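Local coordinates for protein Can2 (Sulfobacillus thermosulfidooxidans, PDB 7BDV) that is a CRISPR ancillary effector nuclease that binds cyclic tetra-adenylate and acts with dual specificity in type III CRISPR defence, at residues A[247-252]-A[358-363]. Residues are numbered along the deposited sequence; the frame is centred on the assembly and turned at random.
Sequences YSLLRQ and HQLIKW
Leu250 and Leu360 mark the closest approach of the two helical segments 247-252 and 358-363, their CA atoms 8.1 Å apart, and no hydrogen bond crosses between the backbones. Three leucines make the contact, and CD1 of Leu360 makes the nearest contacts from its side. That methyl lies 3.9 Å from CD2 of Leu250 and 4.0 Å from CB of Leu249, so it bears on two consecutive residues of the facing helix. Leu360 leaves its backbone toward helix 231-254, and with CG opposite the carbonyl carbon (chi1 -79°) its CD1 reaches that helix. Leu250 starts out pointing along the interface, yet its CD2 turns in, and the two side chains cross at roughly a right angle. Only 121 Å² is buried between the segments, summed over both, although all three leucines are buried in the assembly. Part of that burial comes from the sheet beneath: Leu250 and Leu360 both rest on Ile290 of strand 286-291, Leu250 also touches Phe281 and Leu360 also touches Met327. The arrangement is an apolar helix-helix contact above a mixed beta-sheet, joining helix 231-254 to the C-terminal helix 356-365 on one face of the Card1-like endonuclease domain, assigned to the PDDEXK nuclease clan.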
loop_
_atom_site.group_PDB
_atom_site.type_symbol
_atom_site.label_atom_id
_atom_site.label_comp_id
_atom_site.label_asym_id
_atom_site.label_seq_id
_atom_site.Cartn_x
_atom_site.Cartn_y
_atom_site.Cartn_z
ATOM N N TYR A 247 -7.317 -18.777 -15.267
ATOM C CA TYR A 247 -5.997 -19.427 -15.486
ATOM C C TYR A 247 -5.891 -19.859 -16.948
ATOM O O TYR A 247 -4.861 -19.650 -17.575
ATOM C CB TYR A 247 -5.847 -20.620 -14.537
ATOM C CG TYR A 247 -4.474 -21.224 -14.577
ATOM C CD1 TYR A 247 -3.454 -20.637 -13.852
ATOM C CD2 TYR A 247 -4.187 -22.362 -15.308
ATOM C CE1 TYR A 247 -2.187 -21.208 -13.802
ATOM C CE2 TYR A 247 -2.910 -22.903 -15.327
ATOM C CZ TYR A 247 -1.906 -22.324 -14.574
ATOM O OH TYR A 247 -0.649 -22.864 -14.570
ATOM N N SER A 248 -6.977 -20.380 -17.525
ATOM C CA SER A 248 -7.033 -20.857 -18.936
ATOM C C SER A 248 -6.927 -19.676 -19.918
ATOM O O SER A 248 -6.275 -19.839 -20.967
ATOM C CB SER A 248 -8.238 -21.744 -19.185
ATOM O OG SER A 248 -9.440 -21.009 -19.228
ATOM N N LEU A 249 -7.485 -18.501 -19.611
ATOM C CA LEU A 249 -7.241 -17.283 -20.447
ATOM C C LEU A 249 -5.724 -16.961 -20.419
ATOM O O LEU A 249 -5.152 -16.549 -21.461
ATOM C CB LEU A 249 -8.059 -16.085 -19.930
ATOM C CG LEU A 249 -9.578 -16.158 -20.143
ATOM C CD1 LEU A 249 -10.270 -14.859 -19.737
ATOM C CD2 LEU A 249 -9.910 -16.388 -21.592
ATOM N N LEU A 250 -5.062 -17.118 -19.273
ATOM C CA LEU A 250 -3.618 -16.768 -19.158
ATOM C C LEU A 250 -2.767 -17.792 -19.931
ATOM O O LEU A 250 -1.754 -17.378 -20.515
ATOM C CB LEU A 250 -3.224 -16.633 -17.690
ATOM C CG LEU A 250 -3.883 -15.432 -17.005
ATOM C CD1 LEU A 250 -3.719 -15.497 -15.513
ATOM C CD2 LEU A 250 -3.356 -14.115 -17.554
ATOM N N ARG A 251 -3.184 -19.051 -19.998
ATOM C CA ARG A 251 -2.516 -20.081 -20.844
ATOM C C ARG A 251 -2.689 -19.725 -22.326
ATOM O O ARG A 251 -1.714 -19.797 -23.067
ATOM C CB ARG A 251 -3.093 -21.463 -20.562
ATOM C CG ARG A 251 -2.738 -22.000 -19.182
ATOM C CD ARG A 251 -3.029 -23.487 -19.101
ATOM N NE ARG A 251 -2.195 -24.261 -20.018
ATOM N N GLN A 252 -3.886 -19.308 -22.768
ATOM C CA GLN A 252 -4.095 -18.831 -24.154
ATOM C C GLN A 252 -3.150 -17.671 -24.427
ATOM O O GLN A 252 -2.381 -17.742 -25.460
ATOM C CB GLN A 252 -5.537 -18.360 -24.423
ATOM C CG GLN A 252 -6.574 -19.461 -24.429
ATOM C CD GLN A 252 -7.936 -18.885 -24.756
ATOM O OE1 GLN A 252 -8.072 -18.021 -25.631
ATOM N NE2 GLN A 252 -8.934 -19.321 -24.011
ATOM N N HIS A 358 -9.658 -9.384 -23.102
ATOM C CA HIS A 358 -9.264 -8.041 -23.567
ATOM C C HIS A 358 -8.679 -7.216 -22.417
ATOM O O HIS A 358 -7.655 -6.491 -22.657
ATOM C CB HIS A 358 -10.464 -7.340 -24.211
ATOM C CG HIS A 358 -10.101 -5.993 -24.688
ATOM N ND1 HIS A 358 -10.432 -4.860 -23.975
ATOM C CD2 HIS A 358 -9.419 -5.604 -25.795
ATOM C CE1 HIS A 358 -9.981 -3.804 -24.635
ATOM N NE2 HIS A 358 -9.363 -4.233 -25.777
ATOM N N GLN A 359 -9.289 -7.288 -21.235
ATOM C CA GLN A 359 -8.851 -6.550 -20.028
ATOM C C GLN A 359 -7.491 -7.082 -19.546
ATOM O O GLN A 359 -6.670 -6.301 -19.142
ATOM C CB GLN A 359 -9.933 -6.630 -18.949
ATOM C CG GLN A 359 -11.160 -5.818 -19.327
ATOM C CD GLN A 359 -12.152 -5.718 -18.206
ATOM O OE1 GLN A 359 -12.790 -6.692 -17.823
ATOM N NE2 GLN A 359 -12.325 -4.499 -17.725
ATOM N N LEU A 360 -7.272 -8.387 -19.594
ATOM C CA LEU A 360 -5.977 -8.985 -19.182
ATOM C C LEU A 360 -4.874 -8.447 -20.094
ATOM O O LEU A 360 -3.822 -8.034 -19.558
ATOM C CB LEU A 360 -6.090 -10.511 -19.240
ATOM C CG LEU A 360 -6.803 -11.160 -18.069
ATOM C CD1 LEU A 360 -6.929 -12.659 -18.290
ATOM C CD2 LEU A 360 -6.033 -10.940 -16.793
ATOM N N ILE A 361 -5.113 -8.388 -21.405
ATOM C CA ILE A 361 -4.126 -7.888 -22.409
ATOM C C ILE A 361 -3.854 -6.399 -22.122
ATOM O O ILE A 361 -2.636 -6.002 -22.060
ATOM C CB ILE A 361 -4.594 -8.159 -23.848
ATOM C CG1 ILE A 361 -4.651 -9.662 -24.160
ATOM C CG2 ILE A 361 -3.727 -7.421 -24.866
ATOM C CD1 ILE A 361 -3.317 -10.374 -24.131
ATOM N N LYS A 362 -4.898 -5.601 -21.888
ATOM C CA LYS A 362 -4.740 -4.159 -21.556
ATOM C C LYS A 362 -3.863 -4.012 -20.295
ATOM O O LYS A 362 -2.894 -3.264 -20.306
ATOM C CB LYS A 362 -6.115 -3.514 -21.345
ATOM C CG LYS A 362 -6.208 -2.053 -21.759
ATOM C CD LYS A 362 -7.643 -1.606 -22.070
ATOM C CE LYS A 362 -7.819 -0.101 -22.109
ATOM N N TRP A 363 -4.228 -4.709 -19.227
ATOM C CA TRP A 363 -3.578 -4.670 -17.899
ATOM C C TRP A 363 -2.095 -5.012 -18.051
ATOM O O TRP A 363 -1.272 -4.241 -17.542
ATOM C CB TRP A 363 -4.304 -5.652 -16.984
ATOM C CG TRP A 363 -3.749 -5.775 -15.604
ATOM C CD1 TRP A 363 -3.488 -4.762 -14.728
ATOM C CD2 TRP A 363 -3.485 -7.003 -14.913
ATOM N NE1 TRP A 363 -3.014 -5.286 -13.556
ATOM C CE2 TRP A 363 -3.031 -6.653 -13.635
ATOM C CE3 TRP A 363 -3.590 -8.359 -15.251
ATOM C CZ2 TRP A 363 -2.661 -7.607 -12.702
ATOM C CZ3 TRP A 363 -3.221 -9.313 -14.325
ATOM C CH2 TRP A 363 -2.751 -8.935 -13.068
#